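Local coordinates for protein titin (Homo sapiens, PDB 5JDD) that probably serves as an elastic scaffold of the muscle sarcomere, its I-band region strung from immunoglobulin domains such as the three in this fragment, at residues A22-V27 against R55-L60; T176-T181 against T200-G205. All coordinates share one frame; numbering follows the deposited sequence.

Contact 1 (A22-V27 against R55-L60); sequences AFEVSV and RKVHKL
Four backbone hydrogen bonds join A22-V27 to the antiparallel strand 57-60, two exchanged by F23 and L60 and two by V25 and H58, and V27 N adds a fifth to K56 O, in the turn before that strand, at 2.9 Å. The H58 N to V25 O bond, 2.8 Å long, runs almost straight out from the carbonyl, with 169° at the oxygen. At the non-hydrogen-bonded pairs, E24 with K59 and S26 with V57, CA-H groups lean on carbonyl oxygens instead, as S26 CA does on K56 O at 3.2 Å.

Apolar contacts occupy the face of F23, V25, H58 and L60. V25 CG1 packs on H58 CB at 3.8 Å; branched valine suits a strand buried on this side. V27 CG2 meets the H58 ring in plane at its edge, 3.9 Å from H58 NE2, while ND1 of that ring is hydrogen-bonded to S53, which gives a buried imidazole a polar partner.

On the other, partly exposed face the long, flexible chains of E24 and K59 lie beside V57. E24, with CG anti to the backbone N (chi1 -171°), crosses V57, E24 CD lying 3.5 Å from V57 CG1. It runs beside K59 in the same direction; E24 OE1 sits 3.1 Å from K59 CG, whereas K59 NZ, 4.2 Å from OE1, is too far for a salt bridge but may still feel the carboxylate.

These are the B strand and the start of the E strand of an I-set immunoglobulin sandwich, at the middle of the sheet between 6-8 and 49-54. Their inner face packs on W36, Y73 and A75 of the opposing sheet.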
ATOM      1  N   ALA A  22     -26.003 -14.953 -16.064  1.00  9.92           N
ATOM      2  CA  ALA A  22     -27.184 -15.371 -16.824  1.00 10.04           C
ATOM      3  C   ALA A  22     -28.427 -15.450 -15.965  1.00 10.32           C
ATOM      4  O   ALA A  22     -28.356 -15.695 -14.763  1.00 11.72           O
ATOM      5  CB  ALA A  22     -26.939 -16.715 -17.504  1.00 12.97           C
ATOM      6  N   PHE A  23     -29.574 -15.238 -16.602  1.00  9.36           N
ATOM      7  CA  PHE A  23     -30.870 -15.532 -16.008  1.00  9.05           C
ATOM      8  C   PHE A  23     -31.484 -16.651 -16.829  1.00 10.60           C
ATOM      9  O   PHE A  23     -31.232 -16.749 -18.036  1.00 10.84           O
ATOM     10  CB  PHE A  23     -31.780 -14.306 -16.068  1.00  9.05           C
ATOM     11  CG  PHE A  23     -31.346 -13.176 -15.175  1.00 12.24           C
ATOM     12  CD1 PHE A  23     -31.598 -13.220 -13.809  1.00 12.55           C
ATOM     13  CD2 PHE A  23     -30.687 -12.066 -15.693  1.00 13.48           C
ATOM     14  CE1 PHE A  23     -31.198 -12.180 -12.974  1.00 15.03           C
ATOM     15  CE2 PHE A  23     -30.292 -11.020 -14.863  1.00 16.05           C
ATOM     16  CZ  PHE A  23     -30.547 -11.077 -13.505  1.00 16.11           C
ATOM     17  N   GLU A  24     -32.292 -17.494 -16.194  1.00 10.28           N
ATOM     18  CA  GLU A  24     -32.846 -18.664 -16.869  1.00 12.96           C
ATOM     19  C   GLU A  24     -34.301 -18.872 -16.491  1.00 12.47           C
ATOM     20  O   GLU A  24     -34.645 -18.821 -15.308  1.00 14.33           O
ATOM     21  CB  GLU A  24     -32.044 -19.899 -16.466  1.00 19.11           C
ATOM     22  CG  GLU A  24     -32.361 -21.142 -17.253  1.00 26.48           C
ATOM     23  CD  GLU A  24     -31.234 -22.149 -17.179  1.00 35.04           C
ATOM     24  OE1 GLU A  24     -30.208 -21.949 -17.863  1.00 33.06           O
ATOM     25  OE2 GLU A  24     -31.365 -23.133 -16.424  1.00 29.57           O
ATOM     26  N   VAL A  25     -35.150 -19.108 -17.488  1.00 13.10           N
ATOM     27  CA  VAL A  25     -36.526 -19.530 -17.224  1.00 10.58           C
ATOM     28  C   VAL A  25     -36.782 -20.833 -17.968  1.00 10.41           C
ATOM     29  O   VAL A  25     -36.321 -21.000 -19.105  1.00 13.68           O
ATOM     30  CB  VAL A  25     -37.555 -18.428 -17.606  1.00 12.48           C
ATOM     31  CG1 VAL A  25     -37.445 -18.058 -19.077  1.00 14.86           C
ATOM     32  CG2 VAL A  25     -38.982 -18.846 -17.257  1.00 12.46           C
ATOM     33  N   SER A  26     -37.453 -21.784 -17.323  1.00 11.06           N
ATOM     34  CA  SER A  26     -37.823 -23.014 -18.012  1.00 10.11           C
ATOM     35  C   SER A  26     -39.327 -23.174 -18.030  1.00 14.12           C
ATOM     36  O   SER A  26     -40.033 -22.766 -17.090  1.00 14.45           O
ATOM     37  CB  SER A  26     -37.142 -24.241 -17.401  1.00 16.87           C
ATOM     38  OG  SER A  26     -37.902 -24.776 -16.331  1.00 21.72           O
ATOM     39  N   VAL A  27     -39.820 -23.767 -19.107  1.00 12.99           N
ATOM     40  CA  VAL A  27     -41.254 -23.903 -19.305  1.00 12.59           C
ATOM     41  C   VAL A  27     -41.642 -25.354 -19.560  1.00 13.23           C
ATOM     42  O   VAL A  27     -40.779 -26.238 -19.622  1.00 14.87           O
ATOM     43  CB  VAL A  27     -41.753 -22.980 -20.453  1.00 13.61           C
ATOM     44  CG1 VAL A  27     -41.536 -21.530 -20.079  1.00 16.56           C
ATOM     45  CG2 VAL A  27     -41.024 -23.280 -21.773  1.00 14.43           C
ATOM     46  N   ARG A  55     -34.914 -25.965 -26.406  1.00 16.97           N
ATOM     47  CA  ARG A  55     -36.111 -26.710 -26.023  1.00 16.13           C
ATOM     48  C   ARG A  55     -36.911 -25.962 -24.959  1.00 15.87           C
ATOM     49  O   ARG A  55     -37.441 -24.888 -25.246  1.00 16.62           O
ATOM     50  CB  ARG A  55     -35.768 -28.150 -25.624  1.00 17.00           C
ATOM     51  CG  ARG A  55     -35.501 -29.039 -26.850  1.00 21.87           C
ATOM     52  CD  ARG A  55     -34.924 -30.397 -26.474  1.00 22.15           C
ATOM     53  NE  ARG A  55     -33.619 -30.258 -25.836  1.00 19.68           N
ATOM     54  CZ  ARG A  55     -32.960 -31.247 -25.236  1.00 16.74           C
ATOM     55  NH1 ARG A  55     -33.481 -32.466 -25.180  1.00 23.33           N
ATOM     56  NH2 ARG A  55     -31.781 -31.010 -24.675  1.00 21.85           N
ATOM     57  N   LYS A  56     -36.964 -26.489 -23.739  1.00 13.95           N
ATOM     58  CA  LYS A  56     -37.784 -25.876 -22.695  1.00 13.67           C
ATOM     59  C   LYS A  56     -37.074 -24.778 -21.904  1.00 12.67           C
ATOM     60  O   LYS A  56     -37.687 -24.155 -21.034  1.00 13.23           O
ATOM     61  CB  LYS A  56     -38.288 -26.939 -21.716  1.00 13.82           C
ATOM     62  CG  LYS A  56     -39.215 -27.953 -22.359  1.00 14.62           C
ATOM     63  CD  LYS A  56     -39.658 -29.016 -21.356  1.00 13.78           C
ATOM     64  CE  LYS A  56     -40.518 -30.059 -22.032  1.00 15.54           C
ATOM     65  NZ  LYS A  56     -40.946 -31.096 -21.066  1.00 18.70           N
ATOM     66  N   VAL A  57     -35.796 -24.536 -22.199  1.00 11.47           N
ATOM     67  CA  VAL A  57     -34.973 -23.663 -21.363  1.00 14.24           C
ATOM     68  C   VAL A  57     -34.565 -22.404 -22.106  1.00 13.67           C
ATOM     69  O   VAL A  57     -34.047 -22.469 -23.225  1.00 13.48           O
ATOM     70  CB  VAL A  57     -33.706 -24.391 -20.885  1.00 11.81           C
ATOM     71  CG1 VAL A  57     -32.879 -23.489 -19.975  1.00 16.46           C
ATOM     72  CG2 VAL A  57     -34.080 -25.670 -20.151  1.00 14.55           C
ATOM     73  N   HIS A  58     -34.793 -21.259 -21.474  1.00 10.21           N
ATOM     74  CA  HIS A  58     -34.523 -19.970 -22.092  1.00 10.48           C
ATOM     75  C   HIS A  58     -33.595 -19.162 -21.207  1.00 10.31           C
ATOM     76  O   HIS A  58     -33.887 -18.924 -20.026  1.00 13.98           O
ATOM     77  CB  HIS A  58     -35.834 -19.233 -22.332  1.00 10.69           C
ATOM     78  CG  HIS A  58     -36.812 -20.036 -23.118  1.00 10.49           C
ATOM     79  ND1 HIS A  58     -36.782 -20.101 -24.495  1.00 15.27           N
ATOM     80  CD2 HIS A  58     -37.809 -20.862 -22.722  1.00 15.06           C
ATOM     81  CE1 HIS A  58     -37.738 -20.909 -24.914  1.00 15.86           C
ATOM     82  NE2 HIS A  58     -38.377 -21.385 -23.859  1.00 14.42           N
ATOM     83  N   LYS A  59     -32.465 -18.767 -21.779  1.00 10.26           N
ATOM     84  CA  LYS A  59     -31.460 -18.012 -21.046  1.00  9.97           C
ATOM     85  C   LYS A  59     -31.214 -16.635 -21.641  1.00 11.05           C
ATOM     86  O   LYS A  59     -31.242 -16.452 -22.861  1.00 10.86           O
ATOM     87  CB  LYS A  59     -30.144 -18.794 -20.992  1.00 15.71           C
ATOM     88  CG  LYS A  59     -30.304 -20.195 -20.451  1.00 23.61           C
ATOM     89  CD  LYS A  59     -29.094 -21.062 -20.747  1.00 33.42           C
ATOM     90  CE  LYS A  59     -27.851 -20.511 -20.088  1.00 43.41           C
ATOM     91  NZ  LYS A  59     -26.726 -21.487 -20.124  1.00 46.84           N
ATOM     92  N   LEU A  60     -30.992 -15.667 -20.756  1.00 10.03           N
ATOM     93  CA  LEU A  60     -30.458 -14.357 -21.106  1.00  8.44           C
ATOM     94  C   LEU A  60     -29.080 -14.261 -20.479  1.00  9.44           C
ATOM     95  O   LEU A  60     -28.938 -14.338 -19.258  1.00 10.27           O
ATOM     96  CB  LEU A  60     -31.345 -13.250 -20.546  1.00  9.50           C
ATOM     97  CG  LEU A  60     -30.757 -11.838 -20.568  1.00  9.58           C
ATOM     98  CD1 LEU A  60     -30.489 -11.393 -21.991  1.00 13.32           C
ATOM     99  CD2 LEU A  60     -31.703 -10.866 -19.874  1.00 11.20           C
TER

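Contact 2 (T176-T181 against T200-G205); sequences TPIMIT and TVNYEG
N202 turns its amide toward M179: CG lies between the backbone N and the carbonyl carbon (chi1 61°), and N202 OD1 accepts M179 N at 2.9 Å. The bond is nearly straight at the hydrogen, 173°, yet the donor stands above the amide plane. Asparagine suits the place because OD1 takes this N-H in a backbone carbonyl's stead, past the strand's end. N202 ND2 lies against M179 CB at 3.6 Å, and N202 N makes a weak backbone bond to M179 O.

The Y203 ring carries N202 CG over one face, 3.6 Å above its plane, and has P177 O near its edge. The Y203 and T176 side chains cross at about a right angle; one water links Y203 OH to T176 OG1, another to P177 O, a use of tyrosine's polar tip at a partly exposed site. T181 OG1 lies 3.4 Å from T200 CG2, while T181 N bonds to T200 O at 2.8 Å. I178 CG2 and I180 CG1 each lie 4.2 Å from V201 CG1; branched apolar side chains suit this spot, where I180 and V201 also meet F249, and I178 meets A251.

The contact spans an interdomain linker: T176 ends strand 167-176 beside 100-103, I178 N reaches E104, and I180 starts edge strand 180-182 against 195-201.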
ATOM      1  N   THR A 176      10.364  13.885   8.283  1.00  8.83           N
ATOM      2  CA  THR A 176      10.791  14.966   9.165  1.00 10.79           C
ATOM      3  C   THR A 176      12.279  14.897   9.495  1.00  9.71           C
ATOM      4  O   THR A 176      12.877  13.815   9.515  1.00 10.14           O
ATOM      5  CB  THR A 176       9.951  14.973  10.456  1.00  9.82           C
ATOM      6  OG1 THR A 176      10.011  13.681  11.062  1.00 12.83           O
ATOM      7  CG2 THR A 176       8.497  15.319  10.146  1.00 13.24           C
ATOM      8  N   PRO A 177      12.899  16.053   9.746  1.00  8.83           N
ATOM      9  CA  PRO A 177      14.356  16.098   9.894  1.00  8.79           C
ATOM     10  C   PRO A 177      14.844  15.643  11.260  1.00  8.02           C
ATOM     11  O   PRO A 177      14.255  16.011  12.282  1.00 10.13           O
ATOM     12  CB  PRO A 177      14.679  17.583   9.694  1.00 10.09           C
ATOM     13  CG  PRO A 177      13.437  18.290  10.140  1.00  8.05           C
ATOM     14  CD  PRO A 177      12.303  17.401   9.689  1.00  9.66           C
ATOM     15  N   ILE A 178      15.903  14.838  11.286  1.00  8.01           N
ATOM     16  CA  ILE A 178      16.556  14.545  12.552  1.00  8.72           C
ATOM     17  C   ILE A 178      17.188  15.817  13.097  1.00 10.01           C
ATOM     18  O   ILE A 178      17.768  16.611  12.352  1.00 11.32           O
ATOM     19  CB  ILE A 178      17.611  13.443  12.395  1.00  7.51           C
ATOM     20  CG1 ILE A 178      16.911  12.128  12.049  1.00  8.73           C
ATOM     21  CG2 ILE A 178      18.458  13.297  13.687  1.00  9.77           C
ATOM     22  CD1 ILE A 178      17.823  11.098  11.457  1.00 10.29           C
ATOM     23  N   MET A 179      17.038  16.035  14.397  1.00  9.68           N
ATOM     24  CA  MET A 179      17.696  17.154  15.045  1.00  9.40           C
ATOM     25  C   MET A 179      18.594  16.672  16.157  1.00  9.78           C
ATOM     26  O   MET A 179      18.293  15.695  16.853  1.00 11.33           O
ATOM     27  CB  MET A 179      16.665  18.152  15.556  1.00 10.94           C
ATOM     28  CG  MET A 179      15.797  18.687  14.442  1.00 11.81           C
ATOM     29  SD  MET A 179      14.750  20.036  15.007  1.00 21.31           S
ATOM     30  CE  MET A 179      13.880  20.435  13.491  1.00 34.46           C
ATOM     31  N   ILE A 180      19.719  17.355  16.306  1.00 12.50           N
ATOM     32  CA  ILE A 180      20.658  17.025  17.356  1.00 11.60           C
ATOM     33  C   ILE A 180      20.388  17.951  18.541  1.00 10.19           C
ATOM     34  O   ILE A 180      20.451  19.184  18.432  1.00 16.64           O
ATOM     35  CB  ILE A 180      22.094  17.103  16.839  1.00 10.14           C
ATOM     36  CG1 ILE A 180      22.344  15.960  15.839  1.00 14.79           C
ATOM     37  CG2 ILE A 180      23.080  17.002  18.004  1.00 13.08           C
ATOM     38  CD1 ILE A 180      23.603  16.113  15.002  1.00 23.44           C
ATOM     39  N   THR A 181      20.014  17.344  19.662  1.00 10.44           N
ATOM     40  CA  THR A 181      19.600  18.111  20.827  1.00 11.63           C
ATOM     41  C   THR A 181      20.742  18.322  21.817  1.00 12.40           C
ATOM     42  O   THR A 181      20.699  19.248  22.627  1.00 16.70           O
ATOM     43  CB  THR A 181      18.375  17.485  21.504  1.00 13.73           C
ATOM     44  OG1 THR A 181      18.714  16.196  22.032  1.00 15.33           O
ATOM     45  CG2 THR A 181      17.248  17.318  20.490  1.00 15.90           C
ATOM     46  N   THR A 200      23.046  13.506  21.450  1.00 10.11           N
ATOM     47  CA  THR A 200      21.658  13.142  21.691  1.00 10.70           C
ATOM     48  C   THR A 200      20.838  13.670  20.531  1.00  8.93           C
ATOM     49  O   THR A 200      21.078  14.786  20.056  1.00 10.15           O
ATOM     50  CB  THR A 200      21.137  13.694  23.027  1.00 11.45           C
ATOM     51  OG1 THR A 200      21.998  13.242  24.082  1.00 14.71           O
ATOM     52  CG2 THR A 200      19.719  13.197  23.289  1.00 13.58           C
ATOM     53  N   VAL A 201      19.916  12.849  20.040  1.00 10.00           N
ATOM     54  CA  VAL A 201      19.037  13.233  18.929  1.00 10.19           C
ATOM     55  C   VAL A 201      17.585  13.273  19.387  1.00  9.21           C
ATOM     56  O   VAL A 201      17.271  12.879  20.513  1.00 12.80           O
ATOM     57  CB  VAL A 201      19.171  12.281  17.725  1.00  9.14           C
ATOM     58  CG1 VAL A 201      20.583  12.355  17.138  1.00  9.47           C
ATOM     59  CG2 VAL A 201      18.840  10.842  18.128  1.00  9.57           C
ATOM     60  N   ASN A 202      16.691  13.745  18.522  1.00 10.69           N
ATOM     61  CA  ASN A 202      15.286  13.884  18.905  1.00  8.73           C
ATOM     62  C   ASN A 202      14.388  12.664  18.670  1.00 12.04           C
ATOM     63  O   ASN A 202      13.271  12.613  19.183  1.00 16.57           O
ATOM     64  CB  ASN A 202      14.668  15.139  18.265  1.00 11.86           C
ATOM     65  CG  ASN A 202      14.698  15.118  16.738  1.00  9.60           C
ATOM     66  OD1 ASN A 202      15.472  14.386  16.115  1.00 12.21           O
ATOM     67  ND2 ASN A 202      13.862  15.954  16.128  1.00 12.34           N
ATOM     68  N   TYR A 203      14.860  11.691  17.894  1.00 10.82           N
ATOM     69  CA  TYR A 203      14.045  10.528  17.555  1.00 10.74           C
ATOM     70  C   TYR A 203      14.768   9.220  17.817  1.00  9.60           C
ATOM     71  O   TYR A 203      15.965   9.090  17.551  1.00 12.26           O
ATOM     72  CB  TYR A 203      13.644  10.551  16.077  1.00 11.96           C
ATOM     73  CG  TYR A 203      12.821  11.733  15.622  1.00  9.88           C
ATOM     74  CD1 TYR A 203      11.561  11.980  16.163  1.00 10.14           C
ATOM     75  CD2 TYR A 203      13.271  12.564  14.608  1.00 11.14           C
ATOM     76  CE1 TYR A 203      10.785  13.054  15.725  1.00 12.03           C
ATOM     77  CE2 TYR A 203      12.509  13.635  14.159  1.00 10.25           C
ATOM     78  CZ  TYR A 203      11.269  13.880  14.725  1.00 12.09           C
ATOM     79  OH  TYR A 203      10.505  14.943  14.282  1.00 15.23           O
ATOM     80  N   GLU A 204      14.021   8.236  18.306  1.00 13.43           N
ATOM     81  CA  GLU A 204      14.560   6.902  18.503  1.00 14.77           C
ATOM     82  C   GLU A 204      14.548   6.151  17.177  1.00 12.56           C
ATOM     83  O   GLU A 204      13.682   6.403  16.329  1.00 15.26           O
ATOM     84  CB  GLU A 204      13.702   6.160  19.529  1.00 20.80           C
ATOM     85  CG  GLU A 204      14.265   4.836  19.976  1.00 33.85           C
ATOM     86  CD  GLU A 204      13.699   4.393  21.307  1.00 41.54           C
ATOM     87  OE1 GLU A 204      12.481   4.118  21.372  1.00 34.06           O
ATOM     88  OE2 GLU A 204      14.477   4.323  22.285  1.00 39.11           O
ATOM     89  N   GLY A 205      15.510   5.250  16.993  1.00 13.12           N
ATOM     90  CA  GLY A 205      15.463   4.303  15.892  1.00 15.73           C
ATOM     91  C   GLY A 205      16.020   4.831  14.588  1.00 12.56           C
ATOM     92  O   GLY A 205      15.788   4.260  13.527  1.00 13.47           O
TER
HETATM   93  O   HOH W   1       8.363  13.715  13.277  1.00 18.01           O
HETATM   94  O   HOH W   2      11.923  16.875  13.237  1.00 13.70           O
HETATM   95  O   HOH W   3      16.515  14.428  22.620  1.00 22.28           O

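Overall arrangement
From the N terminus, contact 1 comes first: strand 21-27 is followed by 35-38, 41-42 and 49-54 before the chain returns at 57-62, closing a 27-residue loop within the first immunoglobulin domain. The chain then finishes that domain and runs through the second one, contact 2 opening at the last residue of its final strand. There 176-181 and 200-205 close a shorter loop of 18 residues, holding strand 187-190 and most of 195-201. The two loops are in series, neither nested nor crossed, and their centres lie about 71 Å apart on opposite sides of the chain's centre. Contact 1 knits one sheet internally; contact 2 ties the linker after the second domain to the third.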